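Local coordinates for microtubule-associated protein 1A/1B, light chain 3, putative (Trypanosoma brucei, PDB 3H9D) that probably acts in autophagy as a ubiquitin-like Atg8 protein, and is thought to be conjugated to a membrane phospholipid through its C-terminal glycine, at residues Arg31-Cys36 and Asp96-Tyr101; Lys4-Lys9 and Phe107-Tyr112. One frame throughout, in Å; residues are numbered along the deposited sequence.

Contact 1 (Arg31-Cys36 and Asp96-Tyr101); sequences RLPIIC and DIYSKY
In the ubiquitin-like core of this Atg8 protein, the start of strand 31-38 meets helix 94-101 through Leu32, Pro33 and a single aromatic residue, Tyr98. The backbones come closest at Leu32 and Tyr98, whose CA atoms are 7.4 Å apart, and the Tyr98 ring spans the gap. With CG anti to the backbone N (chi1 176°), Tyr98 swings its ring out from the helix toward the strand. The methyl Leu32 CD2 lies over one face of this ring, 3.9 Å from its centroid and 21° off the normal, a CH-pi contact displaced toward the rim, where CD2 comes within 3.7 Å of Tyr98 CD2. The other methyl, Leu32 CD1, reaches back to the root of the side chain, 4.1 Å from Tyr98 CB. Pro33 takes the far end of the tyrosine: its CD is 3.7 Å from Tyr98 CE1 and 4.0 Å from Tyr98 OH, the pyrrolidine running roughly at right angles to the tyrosine side chain. No hydrogen bond joins the two segments. The phenol oxygen, beside the Pro33 ring, is hydrogen-bonded to the carbonyl of Gly106, which ties the far end of the ring to the loop before strand 108-113 and limits its freedom to shift. Arg25 of helix 14-27 also touches Leu32, Pro33 and Tyr98, bringing the N-terminal helical region of the Atg8 family up to this junction. A short helix packed against a central strand of the mixed sheet, here through Leu32, Pro33 and the ring of Tyr98, is typical of the beta-grasp fold of ubiquitin-like proteins.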
loop_
_atom_site.group_PDB
_atom_site.type_symbol
_atom_site.label_atom_id
_atom_site.label_comp_id
_atom_site.label_asym_id
_atom_site.label_seq_id
_atom_site.Cartn_x
_atom_site.Cartn_y
_atom_site.Cartn_z
ATOM N N ARG A 31 10.095 21.133 11.165
ATOM C CA ARG A 31 10.132 19.662 11.270
ATOM C C ARG A 31 9.875 18.913 9.962
ATOM O O ARG A 31 9.385 19.481 8.973
ATOM C CB ARG A 31 9.177 19.160 12.359
ATOM C CG ARG A 31 9.281 19.933 13.649
ATOM C CD ARG A 31 9.161 19.061 14.862
ATOM N NE ARG A 31 9.702 19.769 16.015
ATOM C CZ ARG A 31 10.255 19.192 17.074
ATOM N NH1 ARG A 31 10.360 17.872 17.147
ATOM N NH2 ARG A 31 10.726 19.947 18.057
ATOM N N LEU A 32 10.224 17.627 9.974
ATOM C CA LEU A 32 10.077 16.764 8.807
ATOM C C LEU A 32 9.250 15.544 9.183
ATOM O O LEU A 32 9.544 14.884 10.181
ATOM C CB LEU A 32 11.451 16.343 8.274
ATOM C CG LEU A 32 12.398 17.464 7.861
ATOM C CD1 LEU A 32 13.799 16.915 7.733
ATOM C CD2 LEU A 32 11.933 18.108 6.559
ATOM N N PRO A 33 8.200 15.248 8.396
ATOM C CA PRO A 33 7.310 14.134 8.737
ATOM C C PRO A 33 7.879 12.786 8.299
ATOM O O PRO A 33 8.090 12.542 7.107
ATOM C CB PRO A 33 6.022 14.481 7.993
ATOM C CG PRO A 33 6.457 15.282 6.825
ATOM C CD PRO A 33 7.770 15.944 7.168
ATOM N N ILE A 34 8.135 11.932 9.279
ATOM C CA ILE A 34 8.816 10.666 9.060
ATOM C C ILE A 34 7.934 9.489 9.494
ATOM O O ILE A 34 7.323 9.518 10.569
ATOM C CB ILE A 34 10.219 10.662 9.786
ATOM C CG1 ILE A 34 11.318 11.182 8.854
ATOM C CG2 ILE A 34 10.614 9.284 10.286
ATOM C CD1 ILE A 34 11.380 12.693 8.732
ATOM N N ILE A 35 7.848 8.475 8.635
ATOM C CA ILE A 35 7.236 7.182 9.010
ATOM C C ILE A 35 8.366 6.176 9.267
ATOM O O ILE A 35 9.240 5.995 8.428
ATOM C CB ILE A 35 6.241 6.639 7.921
ATOM C CG1 ILE A 35 5.133 7.651 7.611
ATOM C CG2 ILE A 35 5.628 5.268 8.321
ATOM C CD1 ILE A 35 4.229 7.970 8.782
ATOM N N CYS A 36 8.340 5.523 10.422
ATOM C CA CYS A 36 9.444 4.659 10.830
ATOM C C CYS A 36 8.951 3.278 11.230
ATOM O O CYS A 36 8.331 3.113 12.293
ATOM C CB CYS A 36 10.215 5.313 11.982
ATOM S SG CYS A 36 11.974 4.967 11.980
ATOM N N ASP A 96 18.460 16.162 3.866
ATOM C CA ASP A 96 18.881 15.735 2.524
ATOM C C ASP A 96 18.181 14.432 2.138
ATOM O O ASP A 96 17.759 14.261 0.992
ATOM C CB ASP A 96 20.403 15.527 2.451
ATOM C CG ASP A 96 21.194 16.843 2.403
ATOM O OD1 ASP A 96 20.616 17.916 2.101
ATOM O OD2 ASP A 96 22.420 16.786 2.662
ATOM N N ILE A 97 18.092 13.510 3.098
ATOM C CA ILE A 97 17.375 12.242 2.928
ATOM C C ILE A 97 15.893 12.507 2.660
ATOM O O ILE A 97 15.289 11.868 1.800
ATOM C CB ILE A 97 17.549 11.294 4.166
ATOM C CG1 ILE A 97 19.022 11.191 4.595
ATOM C CG2 ILE A 97 16.956 9.908 3.901
ATOM C CD1 ILE A 97 19.969 10.592 3.548
ATOM N N TYR A 98 15.319 13.473 3.370
ATOM C CA TYR A 98 13.918 13.808 3.185
ATOM C C TYR A 98 13.627 14.243 1.751
ATOM O O TYR A 98 12.716 13.713 1.120
ATOM C CB TYR A 98 13.456 14.878 4.182
ATOM C CG TYR A 98 12.024 15.308 3.950
ATOM C CD1 TYR A 98 10.958 14.533 4.413
ATOM C CD2 TYR A 98 11.732 16.476 3.250
ATOM C CE1 TYR A 98 9.641 14.917 4.189
ATOM C CE2 TYR A 98 10.420 16.865 3.020
ATOM C CZ TYR A 98 9.380 16.082 3.490
ATOM O OH TYR A 98 8.075 16.468 3.259
ATOM N N SER A 99 14.419 15.185 1.236
ATOM C CA SER A 99 14.131 15.839 -0.046
ATOM C C SER A 99 14.333 14.909 -1.233
ATOM O O SER A 99 13.605 14.991 -2.229
ATOM C CB SER A 99 14.995 17.089 -0.203
ATOM O OG SER A 99 15.075 17.792 1.027
ATOM N N LYS A 100 15.327 14.029 -1.124
ATOM C CA LYS A 100 15.619 13.048 -2.160
ATOM C C LYS A 100 14.592 11.915 -2.152
ATOM O O LYS A 100 14.052 11.549 -3.203
ATOM C CB LYS A 100 17.036 12.485 -1.963
ATOM C CG LYS A 100 17.553 11.610 -3.103
ATOM C CD LYS A 100 19.058 11.368 -2.991
ATOM C CE LYS A 100 19.535 10.326 -4.009
ATOM N NZ LYS A 100 21.009 10.382 -4.292
ATOM N N TYR A 101 14.315 11.376 -0.964
ATOM C CA TYR A 101 13.590 10.109 -0.835
ATOM C C TYR A 101 12.146 10.217 -0.343
ATOM O O TYR A 101 11.502 9.195 -0.120
ATOM C CB TYR A 101 14.355 9.154 0.089
ATOM C CG TYR A 101 15.744 8.737 -0.370
ATOM C CD1 TYR A 101 15.915 7.789 -1.379
ATOM C CD2 TYR A 101 16.888 9.265 0.238
ATOM C CE1 TYR A 101 17.185 7.393 -1.786
ATOM C CE2 TYR A 101 18.160 8.874 -0.157
ATOM C CZ TYR A 101 18.305 7.937 -1.173
ATOM O OH TYR A 101 19.570 7.541 -1.571
#

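Contact 2 (Lys4-Lys9 and Phe107-Tyr112)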
loop_
_atom_site.group_PDB
_atom_site.type_symbol
_atom_site.label_atom_id
_atom_site.label_comp_id
_atom_site.label_asym_id
_atom_site.label_seq_id
_atom_site.Cartn_x
_atom_site.Cartn_y
_atom_site.Cartn_z
ATOM N N LYS A 4 9.579 -5.885 2.151
ATOM C CA LYS A 4 8.103 -5.788 2.343
ATOM C C LYS A 4 7.639 -4.335 2.404
ATOM O O LYS A 4 8.373 -3.443 2.863
ATOM C CB LYS A 4 7.641 -6.544 3.603
ATOM C CG LYS A 4 7.310 -8.019 3.395
ATOM C CD LYS A 4 5.804 -8.280 3.260
ATOM C CE LYS A 4 5.339 -8.330 1.802
ATOM N NZ LYS A 4 5.060 -6.984 1.212
ATOM N N ASP A 5 6.403 -4.123 1.956
ATOM C CA ASP A 5 5.812 -2.798 1.848
ATOM C C ASP A 5 5.415 -2.206 3.199
ATOM O O ASP A 5 5.290 -2.925 4.200
ATOM C CB ASP A 5 4.602 -2.857 0.915
ATOM C CG ASP A 5 4.982 -3.234 -0.505
ATOM O OD1 ASP A 5 4.109 -3.763 -1.223
ATOM O OD2 ASP A 5 6.144 -2.996 -0.907
ATOM N N SER A 6 5.223 -0.891 3.211
ATOM C CA SER A 6 4.816 -0.149 4.405
ATOM C C SER A 6 3.411 -0.537 4.895
ATOM O O SER A 6 2.422 -0.436 4.151
ATOM C CB SER A 6 4.897 1.354 4.125
ATOM O OG SER A 6 4.303 2.104 5.164
ATOM N N LYS A 7 3.334 -0.981 6.150
ATOM C CA LYS A 7 2.049 -1.271 6.781
ATOM C C LYS A 7 1.246 0.003 7.024
ATOM O O LYS A 7 0.007 -0.021 7.003
ATOM C CB LYS A 7 2.228 -2.039 8.093
ATOM C CG LYS A 7 2.588 -3.516 7.948
ATOM C CD LYS A 7 2.336 -4.223 9.274
ATOM C CE LYS A 7 3.137 -5.505 9.418
ATOM N NZ LYS A 7 3.518 -5.719 10.862
ATOM N N TYR A 8 1.954 1.110 7.242
ATOM C CA TYR A 8 1.321 2.425 7.437
ATOM C C TYR A 8 0.683 2.963 6.153
ATOM O O TYR A 8 -0.456 3.427 6.157
ATOM C CB TYR A 8 2.323 3.456 8.001
ATOM C CG TYR A 8 1.673 4.770 8.392
ATOM C CD1 TYR A 8 1.246 4.993 9.713
ATOM C CD2 TYR A 8 1.465 5.781 7.449
ATOM C CE1 TYR A 8 0.645 6.181 10.079
ATOM C CE2 TYR A 8 0.868 6.979 7.802
ATOM C CZ TYR A 8 0.457 7.173 9.122
ATOM O OH TYR A 8 -0.145 8.359 9.488
ATOM N N LYS A 9 1.425 2.931 5.055
ATOM C CA LYS A 9 0.863 3.331 3.773
ATOM C C LYS A 9 -0.447 2.580 3.473
ATOM O O LYS A 9 -1.439 3.190 3.096
ATOM C CB LYS A 9 1.880 3.105 2.666
ATOM C CG LYS A 9 1.421 3.584 1.311
ATOM C CD LYS A 9 2.531 3.490 0.290
ATOM C CE LYS A 9 3.276 4.794 0.161
ATOM N NZ LYS A 9 3.891 4.881 -1.198
ATOM N N PHE A 107 5.566 12.186 3.204
ATOM C CA PHE A 107 6.245 11.474 4.285
ATOM C C PHE A 107 7.541 10.871 3.775
ATOM O O PHE A 107 7.637 10.502 2.607
ATOM C CB PHE A 107 5.359 10.353 4.853
ATOM C CG PHE A 107 4.339 10.822 5.856
ATOM C CD1 PHE A 107 2.976 10.785 5.556
ATOM C CD2 PHE A 107 4.738 11.287 7.114
ATOM C CE1 PHE A 107 2.018 11.223 6.489
ATOM C CE2 PHE A 107 3.794 11.723 8.052
ATOM C CZ PHE A 107 2.425 11.692 7.737
ATOM N N LEU A 108 8.539 10.792 4.650
ATOM C CA LEU A 108 9.730 9.998 4.388
ATOM C C LEU A 108 9.558 8.651 5.069
ATOM O O LEU A 108 9.444 8.584 6.290
ATOM C CB LEU A 108 10.996 10.697 4.909
ATOM C CG LEU A 108 12.324 9.923 4.845
ATOM C CD1 LEU A 108 12.812 9.807 3.407
ATOM C CD2 LEU A 108 13.393 10.571 5.717
ATOM N N TYR A 109 9.538 7.579 4.279
ATOM C CA TYR A 109 9.373 6.231 4.831
ATOM C C TYR A 109 10.714 5.594 5.149
ATOM O O TYR A 109 11.538 5.370 4.265
ATOM C CB TYR A 109 8.554 5.338 3.884
ATOM C CG TYR A 109 7.096 5.705 3.845
ATOM C CD1 TYR A 109 6.650 6.820 3.128
ATOM C CD2 TYR A 109 6.162 4.953 4.538
ATOM C CE1 TYR A 109 5.298 7.170 3.110
ATOM C CE2 TYR A 109 4.812 5.286 4.513
ATOM C CZ TYR A 109 4.385 6.392 3.802
ATOM O OH TYR A 109 3.042 6.710 3.797
ATOM N N MET A 110 10.926 5.293 6.419
ATOM C CA MET A 110 12.186 4.702 6.844
ATOM C C MET A 110 11.911 3.360 7.457
ATOM O O MET A 110 10.826 3.142 7.978
ATOM C CB MET A 110 12.895 5.594 7.866
ATOM C CG MET A 110 13.115 7.018 7.403
ATOM S SD MET A 110 13.998 7.989 8.625
ATOM C CE MET A 110 15.620 7.226 8.561
ATOM N N LYS A 111 12.885 2.460 7.362
ATOM C CA LYS A 111 12.866 1.194 8.087
ATOM C C LYS A 111 14.013 1.203 9.078
ATOM O O LYS A 111 14.993 1.919 8.893
ATOM C CB LYS A 111 13.027 0.003 7.133
ATOM C CG LYS A 111 12.064 -0.035 5.958
ATOM C CD LYS A 111 10.975 -1.075 6.146
ATOM C CE LYS A 111 9.755 -0.499 6.848
ATOM N NZ LYS A 111 8.725 -1.541 7.087
ATOM N N TYR A 112 13.892 0.405 10.127
ATOM C CA TYR A 112 14.959 0.263 11.112
ATOM C C TYR A 112 15.188 -1.206 11.445
ATOM O O TYR A 112 14.266 -2.029 11.387
ATOM C CB TYR A 112 14.664 1.079 12.397
ATOM C CG TYR A 112 13.399 0.652 13.119
ATOM C CD1 TYR A 112 13.445 -0.310 14.127
ATOM C CD2 TYR A 112 12.157 1.198 12.787
ATOM C CE1 TYR A 112 12.299 -0.723 14.774
ATOM C CE2 TYR A 112 10.997 0.794 13.453
ATOM C CZ TYR A 112 11.085 -0.174 14.428
ATOM O OH TYR A 112 9.972 -0.594 15.087
HETATM O O HOH W 1 5.888 -1.853 7.180
#
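The ring of Tyr109 has Ser6 OG at its edge, near the ring plane and 3.3 Å from Tyr109 CE2, while Lys9 CB and Tyr8 CD2 approach it obliquely around the hydroxyl end. Tyr109 OH in turn lies at the edge of the Tyr8 ring, 4.1 Å from Tyr8 CD2, the two tyrosine side chains crossing at about a right angle. Lys9 bends at chi3 (-94°), which brings CE to 4.1 Å from Tyr109 CZ; its ammonium NZ, 5.5 Å from the ring centroid, adds at most a weak cation-pi attraction and has its salt bridge with Asp103. Tyr109 OH is hydrogen-bonded to Asp105.

Ser6 is the N-cap of helix 7-11: its OG accepts from Lys9 N at 3.0 Å in an almost straight bond (177°), and OG also bonds Glu37 of strand 31-38. The cap starts the helix; the bond to Glu37 and the contact with Tyr109 hold this first N-terminal helix, an addition of Atg8 proteins to the ubiquitin-like core, against strands 31-38 and 108-113. Farther along the latter strand, Lys111 NZ reaches segment 4-9 through a water, donating to it at 2.9 Å; the water also accepts from Lys7 N and donates to Asp5 O. Lys111 NZ has a second partner in the carbonyl of Lys38, and Asp5 forms a salt bridge with Lys100 of the second subunit.

Overall arrangement
Contacts 1 and 2 have centres about 11 Å apart and meet in the middle of one mixed sheet, where strands 31-38 and 108-113 run parallel as neighbours. Backbone hydrogen bonds join the two strands: Ile35 N to Leu108 O and Ile35 O to Met110 N. Contact 1 sets helix 94-101 against the sheet, and contact 2 brings the N-terminal segment 4-9 to side chains that leave strand 108-113 on its other face. Along the chain the order is 4-9, 31-36, 96-101, 107-112, so the segments of contact 2 enclose those of contact 1. The N-terminal segment is thereby held against the last strand of the sheet, whose chain continues to the C-terminal Gly119.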